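Local coordinates for protein soluble lytic murein transglycosylase (Pseudomonas aeruginosa, PDB 5OHU) that probably cleaves the glycan strands of cell-wall peptidoglycan as a lytic transglycosylase of the Slt family, acting in both exolytic and endolytic turnover, at residues G370-Y375 / Y466-D471; I472-A477 / L615-I620. All coordinates share one frame; numbering follows the deposited sequence.

Interaction 1 (G370-Y375 / Y466-D471); sequences GERDFY and YWDDLD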
ATOM      1  N   GLY A 370     -16.177  14.275  17.444  1.00 53.12           N
ATOM      2  CA  GLY A 370     -14.924  14.286  18.165  1.00 44.18           C
ATOM      3  C   GLY A 370     -13.808  13.531  17.467  1.00 49.52           C
ATOM      4  O   GLY A 370     -12.631  13.777  17.763  1.00 49.71           O
ATOM      5  N   GLU A 371     -14.142  12.613  16.557  1.00 41.96           N
ATOM      6  CA  GLU A 371     -13.153  11.962  15.709  1.00 33.07           C
ATOM      7  C   GLU A 371     -12.924  12.817  14.469  1.00 32.85           C
ATOM      8  O   GLU A 371     -13.864  13.385  13.910  1.00 37.45           O
ATOM      9  CB  GLU A 371     -13.618  10.562  15.310  1.00 35.23           C
ATOM     10  CG  GLU A 371     -12.559   9.720  14.608  1.00 54.41           C
ATOM     11  CD  GLU A 371     -11.844   8.779  15.549  1.00 66.14           C
ATOM     12  OE1 GLU A 371     -12.423   8.438  16.604  1.00 64.90           O
ATOM     13  OE2 GLU A 371     -10.707   8.374  15.227  1.00 78.60           O
ATOM     14  N   ARG A 372     -11.666  12.916  14.043  1.00 31.77           N
ATOM     15  CA  ARG A 372     -11.290  13.880  13.019  1.00 33.98           C
ATOM     16  C   ARG A 372     -11.244  13.281  11.613  1.00 32.48           C
ATOM     17  O   ARG A 372     -10.619  13.864  10.726  1.00 38.58           O
ATOM     18  CB  ARG A 372      -9.940  14.509  13.364  1.00 43.08           C
ATOM     19  CG  ARG A 372      -9.857  15.009  14.793  1.00 53.84           C
ATOM     20  CD  ARG A 372      -9.021  16.263  14.898  1.00 61.38           C
ATOM     21  NE  ARG A 372      -9.524  17.317  14.023  1.00 70.01           N
ATOM     22  CZ  ARG A 372      -9.046  18.559  13.995  1.00 68.81           C
ATOM     23  NH1 ARG A 372      -8.052  18.909  14.799  1.00 68.77           N
ATOM     24  NH2 ARG A 372      -9.565  19.449  13.164  1.00 65.92           N
ATOM     25  N   ASP A 373     -11.899  12.147  11.378  1.00 25.55           N
ATOM     26  CA  ASP A 373     -11.828  11.508  10.071  1.00 21.25           C
ATOM     27  C   ASP A 373     -13.206  11.506   9.405  1.00 18.55           C
ATOM     28  O   ASP A 373     -14.156  12.128   9.891  1.00 17.71           O
ATOM     29  CB  ASP A 373     -11.227  10.109  10.191  1.00 26.21           C
ATOM     30  CG  ASP A 373     -12.164   9.109  10.846  1.00 33.03           C
ATOM     31  OD1 ASP A 373     -13.146   9.512  11.502  1.00 35.79           O
ATOM     32  OD2 ASP A 373     -11.899   7.904  10.713  1.00 38.62           O
ATOM     33  N   PHE A 374     -13.303  10.779   8.289  1.00 16.31           N
ATOM     34  CA  PHE A 374     -14.527  10.757   7.489  1.00 13.44           C
ATOM     35  C   PHE A 374     -15.743  10.350   8.312  1.00 18.17           C
ATOM     36  O   PHE A 374     -16.800  10.981   8.220  1.00 16.19           O
ATOM     37  CB  PHE A 374     -14.332   9.826   6.283  1.00 13.08           C
ATOM     38  CG  PHE A 374     -15.591   9.565   5.486  1.00 14.59           C
ATOM     39  CD1 PHE A 374     -16.042  10.520   4.559  1.00 12.72           C
ATOM     40  CD2 PHE A 374     -16.338   8.404   5.676  1.00 12.43           C
ATOM     41  CE1 PHE A 374     -17.192  10.324   3.809  1.00 12.41           C
ATOM     42  CE2 PHE A 374     -17.490   8.184   4.914  1.00 12.13           C
ATOM     43  CZ  PHE A 374     -17.926   9.157   3.984  1.00 12.11           C
ATOM     44  N   TYR A 375     -15.621   9.286   9.119  1.00 17.79           N
ATOM     45  CA  TYR A 375     -16.776   8.816   9.880  1.00 13.19           C
ATOM     46  C   TYR A 375     -17.142   9.754  11.035  1.00 17.91           C
ATOM     47  O   TYR A 375     -18.303   9.769  11.462  1.00 14.41           O
ATOM     48  CB  TYR A 375     -16.510   7.397  10.397  1.00 13.09           C
ATOM     49  CG  TYR A 375     -16.352   6.383   9.276  1.00 12.95           C
ATOM     50  CD1 TYR A 375     -17.463   5.923   8.564  1.00 12.38           C
ATOM     51  CD2 TYR A 375     -15.089   5.903   8.906  1.00 12.72           C
ATOM     52  CE1 TYR A 375     -17.330   5.019   7.510  1.00 12.08           C
ATOM     53  CE2 TYR A 375     -14.952   4.987   7.860  1.00 13.67           C
ATOM     54  CZ  TYR A 375     -16.075   4.541   7.177  1.00 12.93           C
ATOM     55  OH  TYR A 375     -15.930   3.638   6.145  1.00 15.52           O
ATOM     56  N   TYR A 466      -0.412  12.652  14.581  1.00 35.23           N
ATOM     57  CA  TYR A 466      -0.779  13.949  15.137  1.00 35.51           C
ATOM     58  C   TYR A 466      -1.629  14.679  14.102  1.00 39.54           C
ATOM     59  O   TYR A 466      -1.116  15.344  13.203  1.00 46.91           O
ATOM     60  CB  TYR A 466       0.449  14.758  15.511  1.00 34.90           C
ATOM     61  CG  TYR A 466       0.056  16.039  16.171  1.00 46.10           C
ATOM     62  CD1 TYR A 466      -0.360  16.051  17.494  1.00 54.07           C
ATOM     63  CD2 TYR A 466       0.056  17.236  15.468  1.00 42.95           C
ATOM     64  CE1 TYR A 466      -0.743  17.222  18.111  1.00 52.22           C
ATOM     65  CE2 TYR A 466      -0.323  18.410  16.073  1.00 46.62           C
ATOM     66  CZ  TYR A 466      -0.723  18.397  17.396  1.00 54.94           C
ATOM     67  OH  TYR A 466      -1.107  19.565  18.008  1.00 65.29           O
ATOM     68  N   TRP A 467      -2.939  14.592  14.261  1.00 32.30           N
ATOM     69  CA  TRP A 467      -3.861  15.052  13.239  1.00 35.82           C
ATOM     70  C   TRP A 467      -4.283  16.514  13.385  1.00 38.88           C
ATOM     71  O   TRP A 467      -4.858  17.066  12.439  1.00 31.07           O
ATOM     72  CB  TRP A 467      -5.097  14.160  13.246  1.00 27.62           C
ATOM     73  CG  TRP A 467      -4.767  12.706  13.172  1.00 34.73           C
ATOM     74  CD1 TRP A 467      -5.033  11.761  14.113  1.00 35.97           C
ATOM     75  CD2 TRP A 467      -4.111  12.023  12.090  1.00 41.45           C
ATOM     76  NE1 TRP A 467      -4.593  10.529  13.687  1.00 44.35           N
ATOM     77  CE2 TRP A 467      -4.026  10.663  12.447  1.00 42.25           C
ATOM     78  CE3 TRP A 467      -3.593  12.430  10.855  1.00 39.58           C
ATOM     79  CZ2 TRP A 467      -3.435   9.705  11.616  1.00 42.16           C
ATOM     80  CZ3 TRP A 467      -3.016  11.472  10.021  1.00 32.19           C
ATOM     81  CH2 TRP A 467      -2.938  10.130  10.411  1.00 37.30           C
ATOM     82  N   ASP A 468      -3.998  17.159  14.516  1.00 33.04           N
ATOM     83  CA  ASP A 468      -4.543  18.486  14.781  1.00 38.42           C
ATOM     84  C   ASP A 468      -3.787  19.611  14.086  1.00 35.78           C
ATOM     85  O   ASP A 468      -4.228  20.764  14.160  1.00 37.87           O
ATOM     86  CB  ASP A 468      -4.575  18.749  16.286  1.00 56.84           C
ATOM     87  CG  ASP A 468      -5.276  17.651  17.049  1.00 68.91           C
ATOM     88  OD1 ASP A 468      -5.811  16.726  16.402  1.00 63.52           O
ATOM     89  OD2 ASP A 468      -5.293  17.711  18.296  1.00 80.35           O
ATOM     90  N   ASP A 469      -2.676  19.330  13.411  1.00 29.64           N
ATOM     91  CA  ASP A 469      -1.938  20.383  12.713  1.00 35.43           C
ATOM     92  C   ASP A 469      -2.428  20.413  11.273  1.00 36.34           C
ATOM     93  O   ASP A 469      -1.957  19.651  10.423  1.00 33.54           O
ATOM     94  CB  ASP A 469      -0.432  20.164  12.790  1.00 37.52           C
ATOM     95  CG  ASP A 469       0.358  21.383  12.330  1.00 47.20           C
ATOM     96  OD1 ASP A 469      -0.102  22.081  11.401  1.00 44.07           O
ATOM     97  OD2 ASP A 469       1.443  21.642  12.898  1.00 54.39           O
ATOM     98  N   LEU A 470      -3.360  21.317  10.997  1.00 38.50           N
ATOM     99  CA  LEU A 470      -3.979  21.413   9.688  1.00 31.51           C
ATOM    100  C   LEU A 470      -3.204  22.303   8.729  1.00 38.36           C
ATOM    101  O   LEU A 470      -3.492  22.297   7.529  1.00 41.09           O
ATOM    102  CB  LEU A 470      -5.414  21.909   9.846  1.00 29.34           C
ATOM    103  CG  LEU A 470      -6.296  20.995  10.709  1.00 29.55           C
ATOM    104  CD1 LEU A 470      -7.758  21.461  10.647  1.00 32.70           C
ATOM    105  CD2 LEU A 470      -6.211  19.544  10.227  1.00 24.43           C
ATOM    106  N   ASP A 471      -2.230  23.066   9.226  1.00 37.21           N
ATOM    107  CA  ASP A 471      -1.326  23.765   8.324  1.00 38.57           C
ATOM    108  C   ASP A 471      -0.405  22.775   7.620  1.00 40.23           C
ATOM    109  O   ASP A 471      -0.248  22.817   6.393  1.00 39.43           O
ATOM    110  CB  ASP A 471      -0.526  24.819   9.092  1.00 50.32           C
ATOM    111  CG  ASP A 471      -1.356  26.063   9.418  1.00 67.73           C
ATOM    112  OD1 ASP A 471      -2.606  25.983   9.358  1.00 68.59           O
ATOM    113  OD2 ASP A 471      -0.762  27.116   9.738  1.00 72.92           O
TER
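A salt bridge between two loops joins parts of the helical fold that are about ninety residues apart in sequence. Arg372 reaches from the loop before helix 374-383 to Asp468, in the turn that leads into the short helix 470-473. Arg372 NH1 lies 3.5 Å from Asp468 OD1, a long distance for such a pair. The carboxylate sits at the edge of the guanidinium, near its plane. The two groups are turned 47° against each other, so they do not meet as a flat, two-pronged pair. OD1 also lies 3.6 Å from CD of Arg372, alongside the last methylene before the charged group. The arginine chain bends at chi2 and again at chi3 (56°), which carries its end across Asp468 at about a right angle. Its stronger polar partner lies outside both segments: NH1 donates a hydrogen bond to the carbonyl of Gly390. NH1 thus has two oxygen partners, Asp468 OD1 and Gly390 O.

Most of the intervening chain is helical, and the second segment lies in the superhelical L-domain region, a TPR-like family. The loop at Asp468 is also tied by backbone hydrogen bonds to Arg392, so Gly390 and Arg392 each bond to one of the two partners. Leu470 adds a van der Waals contact. Its CD1 comes 3.7 Å from Arg372 NH2, at a slant to the guanidinium. The same leucine packs on Ile620 of helix 605-624. Trp467 points its CB toward the arginine, but its indole leads away, and its carbonyl O stays 4.4 Å from NH1. Each loop ends at a helix N-cap. Asp373 caps the start of helix 374-383, and Asp469 OD1 accepts a hydrogen bond from Ile472 N.

Interaction 2 (I472-A477 / L615-I620); sequences IRFPMA and LSYAVI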
ATOM      1  N   ILE A 472       0.185  21.850   8.376  1.00 30.33           N
ATOM      2  CA  ILE A 472       1.076  20.878   7.755  1.00 28.25           C
ATOM      3  C   ILE A 472       0.280  19.872   6.943  1.00 22.95           C
ATOM      4  O   ILE A 472       0.655  19.538   5.818  1.00 33.02           O
ATOM      5  CB  ILE A 472       1.950  20.183   8.813  1.00 29.67           C
ATOM      6  CG1 ILE A 472       2.923  21.181   9.448  1.00 30.20           C
ATOM      7  CG2 ILE A 472       2.722  19.029   8.178  1.00 33.50           C
ATOM      8  CD1 ILE A 472       4.008  20.516  10.256  1.00 34.89           C
ATOM      9  N   ARG A 473      -0.839  19.386   7.482  1.00 21.15           N
ATOM     10  CA  ARG A 473      -1.574  18.338   6.789  1.00 28.73           C
ATOM     11  C   ARG A 473      -2.268  18.842   5.531  1.00 33.91           C
ATOM     12  O   ARG A 473      -2.610  18.027   4.666  1.00 32.78           O
ATOM     13  CB  ARG A 473      -2.598  17.690   7.727  1.00 24.86           C
ATOM     14  CG  ARG A 473      -1.987  16.759   8.793  1.00 28.28           C
ATOM     15  CD  ARG A 473      -3.073  16.059   9.619  1.00 30.60           C
ATOM     16  NE  ARG A 473      -3.899  15.178   8.792  1.00 31.48           N
ATOM     17  CZ  ARG A 473      -5.207  15.010   8.950  1.00 31.72           C
ATOM     18  NH1 ARG A 473      -5.843  15.675   9.902  1.00 26.95           N
ATOM     19  NH2 ARG A 473      -5.881  14.190   8.141  1.00 30.61           N
ATOM     20  N   PHE A 474      -2.480  20.151   5.399  1.00 31.87           N
ATOM     21  CA  PHE A 474      -3.261  20.709   4.294  1.00 22.53           C
ATOM     22  C   PHE A 474      -2.577  21.955   3.734  1.00 23.89           C
ATOM     23  O   PHE A 474      -2.990  23.090   3.975  1.00 21.76           O
ATOM     24  CB  PHE A 474      -4.701  20.961   4.748  1.00 22.19           C
ATOM     25  CG  PHE A 474      -5.383  19.695   5.154  1.00 28.12           C
ATOM     26  CD1 PHE A 474      -5.726  18.763   4.188  1.00 26.71           C
ATOM     27  CD2 PHE A 474      -5.565  19.369   6.490  1.00 33.82           C
ATOM     28  CE1 PHE A 474      -6.300  17.551   4.531  1.00 25.21           C
ATOM     29  CE2 PHE A 474      -6.151  18.146   6.846  1.00 28.32           C
ATOM     30  CZ  PHE A 474      -6.508  17.239   5.863  1.00 22.07           C
ATOM     31  N   PRO A 475      -1.528  21.753   2.944  1.00 24.04           N
ATOM     32  CA  PRO A 475      -0.828  22.895   2.352  1.00 28.68           C
ATOM     33  C   PRO A 475      -1.709  23.668   1.378  1.00 31.30           C
ATOM     34  O   PRO A 475      -2.668  23.141   0.801  1.00 25.34           O
ATOM     35  CB  PRO A 475       0.357  22.246   1.622  1.00 28.08           C
ATOM     36  CG  PRO A 475       0.074  20.779   1.595  1.00 24.47           C
ATOM     37  CD  PRO A 475      -0.814  20.482   2.742  1.00 20.32           C
ATOM     38  N   MET A 476      -1.338  24.942   1.171  1.00 27.48           N
ATOM     39  CA  MET A 476      -2.093  25.859   0.321  1.00 27.49           C
ATOM     40  C   MET A 476      -1.267  26.391  -0.841  1.00 32.94           C
ATOM     41  O   MET A 476      -1.557  27.481  -1.344  1.00 39.72           O
ATOM     42  CB  MET A 476      -2.622  27.032   1.146  1.00 26.41           C
ATOM     43  CG  MET A 476      -3.546  26.631   2.276  1.00 38.62           C
ATOM     44  SD  MET A 476      -5.201  26.300   1.656  1.00 43.29           S
ATOM     45  CE  MET A 476      -5.740  27.946   1.208  1.00 44.81           C
ATOM     46  N   ALA A 477      -0.229  25.673  -1.259  1.00 21.20           N
ATOM     47  CA  ALA A 477       0.619  26.168  -2.338  1.00 27.87           C
ATOM     48  C   ALA A 477      -0.172  26.288  -3.638  1.00 25.42           C
ATOM     49  O   ALA A 477      -1.058  25.480  -3.923  1.00 21.85           O
ATOM     50  CB  ALA A 477       1.823  25.247  -2.541  1.00 25.68           C
ATOM     51  N   LEU A 615     -13.379  13.745   0.163  1.00 13.47           N
ATOM     52  CA  LEU A 615     -14.506  14.453   0.760  1.00 18.14           C
ATOM     53  C   LEU A 615     -14.108  15.078   2.087  1.00 13.86           C
ATOM     54  O   LEU A 615     -14.490  16.214   2.380  1.00 17.54           O
ATOM     55  CB  LEU A 615     -15.701  13.517   0.946  1.00 13.06           C
ATOM     56  CG  LEU A 615     -16.340  13.036  -0.361  1.00 27.33           C
ATOM     57  CD1 LEU A 615     -17.380  11.913  -0.102  1.00 12.32           C
ATOM     58  CD2 LEU A 615     -16.983  14.216  -1.106  1.00 12.86           C
ATOM     59  N   SER A 616     -13.355  14.345   2.910  1.00 21.31           N
ATOM     60  CA  SER A 616     -12.939  14.886   4.200  1.00 14.26           C
ATOM     61  C   SER A 616     -12.007  16.077   4.010  1.00 17.93           C
ATOM     62  O   SER A 616     -12.124  17.085   4.714  1.00 15.14           O
ATOM     63  CB  SER A 616     -12.252  13.798   5.031  1.00 14.20           C
ATOM     64  OG  SER A 616     -13.158  12.750   5.358  1.00 15.55           O
ATOM     65  N   TYR A 617     -11.085  15.980   3.052  1.00 14.81           N
ATOM     66  CA  TYR A 617     -10.143  17.066   2.820  1.00 15.33           C
ATOM     67  C   TYR A 617     -10.861  18.315   2.335  1.00 20.04           C
ATOM     68  O   TYR A 617     -10.481  19.431   2.711  1.00 18.64           O
ATOM     69  CB  TYR A 617      -9.070  16.642   1.803  1.00 15.33           C
ATOM     70  CG  TYR A 617      -8.176  15.482   2.232  1.00 17.36           C
ATOM     71  CD1 TYR A 617      -8.134  15.044   3.559  1.00 17.57           C
ATOM     72  CD2 TYR A 617      -7.382  14.817   1.302  1.00 15.08           C
ATOM     73  CE1 TYR A 617      -7.318  13.979   3.945  1.00 15.09           C
ATOM     74  CE2 TYR A 617      -6.561  13.768   1.676  1.00 14.96           C
ATOM     75  CZ  TYR A 617      -6.530  13.357   2.997  1.00 30.36           C
ATOM     76  OH  TYR A 617      -5.719  12.309   3.357  1.00 27.80           O
ATOM     77  N   ALA A 618     -11.901  18.143   1.507  1.00 15.17           N
ATOM     78  CA  ALA A 618     -12.628  19.294   0.995  1.00 15.36           C
ATOM     79  C   ALA A 618     -13.309  20.051   2.121  1.00 15.57           C
ATOM     80  O   ALA A 618     -13.435  21.274   2.057  1.00 17.51           O
ATOM     81  CB  ALA A 618     -13.650  18.865  -0.063  1.00 14.91           C
ATOM     82  N   VAL A 619     -13.765  19.345   3.159  1.00 21.71           N
ATOM     83  CA  VAL A 619     -14.321  20.038   4.312  1.00 15.59           C
ATOM     84  C   VAL A 619     -13.271  20.951   4.912  1.00 20.11           C
ATOM     85  O   VAL A 619     -13.519  22.137   5.171  1.00 19.13           O
ATOM     86  CB  VAL A 619     -14.848  19.037   5.356  1.00 16.80           C
ATOM     87  CG1 VAL A 619     -15.243  19.774   6.610  1.00 15.64           C
ATOM     88  CG2 VAL A 619     -16.043  18.277   4.820  1.00 14.74           C
ATOM     89  N   ILE A 620     -12.072  20.411   5.134  1.00 21.21           N
ATOM     90  CA  ILE A 620     -11.012  21.200   5.756  1.00 16.93           C
ATOM     91  C   ILE A 620     -10.652  22.380   4.870  1.00 18.39           C
ATOM     92  O   ILE A 620     -10.529  23.518   5.337  1.00 18.82           O
ATOM     93  CB  ILE A 620      -9.790  20.311   6.045  1.00 27.67           C
ATOM     94  CG1 ILE A 620     -10.201  19.206   7.006  1.00 24.43           C
ATOM     95  CG2 ILE A 620      -8.658  21.122   6.658  1.00 17.59           C
ATOM     96  CD1 ILE A 620     -10.812  19.755   8.259  1.00 16.85           C
TER
HETATM   97  O   HOH W   1      -5.122  12.034   6.310  1.00 24.76           O
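Phe474, Tyr617 and Ile620 form a small aromatic and aliphatic cluster where the chain leaving helix 470-473 lies against helix 605-624. The cluster centres on an offset edge-to-face, or T-shaped, aromatic pair. Phe474 presents its edge to the face of Tyr617. The ring centroids are 5.2 Å apart and the planes are inclined at 65°. The closest atoms are Phe474 CE1 and Tyr617 CD1, at 3.3 Å, which is tight packing. Phe474 CZ lies over the same side of the tyrosine, 3.6 Å from CD1.

Ile620, one turn further along the helix, uses a different surface of the phenylalanine. Its CG2 methyl stands over one ring face in a CH-pi contact, 4.0 Å from the centroid of the Phe474 ring and 28° off the normal. The nearest ring atom is CD2. With CG2 anti to the backbone N, that methyl is the branch brought over the ring. The two side chains cross at about a right angle. Tyr621 adds a further edge-to-face partner to Phe474, and its hydroxyl bonds to the carbonyl of Pro475.

Phe474 also packs along its own chain. Its CE2 lies 3.9 Å above the plane of the Arg473 guanidinium, over the centre. Arg473 NH1 hydrogen-bonds to the carbonyl of Trp467, which probably helps hold the flat group beside the ring. Tyr617 also touches Ala498 and Arg501 of helix 493-504. One water joins the polar ends: it accepts from Arg473 NH2 at 2.9 Å and lies 3.0 Å from Tyr617 OH.

Interactions 1 and 2 have centres about 10 Å apart, on the same side of the chain's centre. They come in series along the sequence, and both use the short helix 470-473. Interaction 1 ties its leading turn to the loop before helix 374-383. Interaction 2 sets the chain that leaves it against helix 605-624. The two contacts touch one another, among other places where Phe374 CA meets Ser616 OG. Together they hold helix 470-473 and the chain around it against two parts of the fold distant in sequence, the loop before helix 374-383 and helix 605-624.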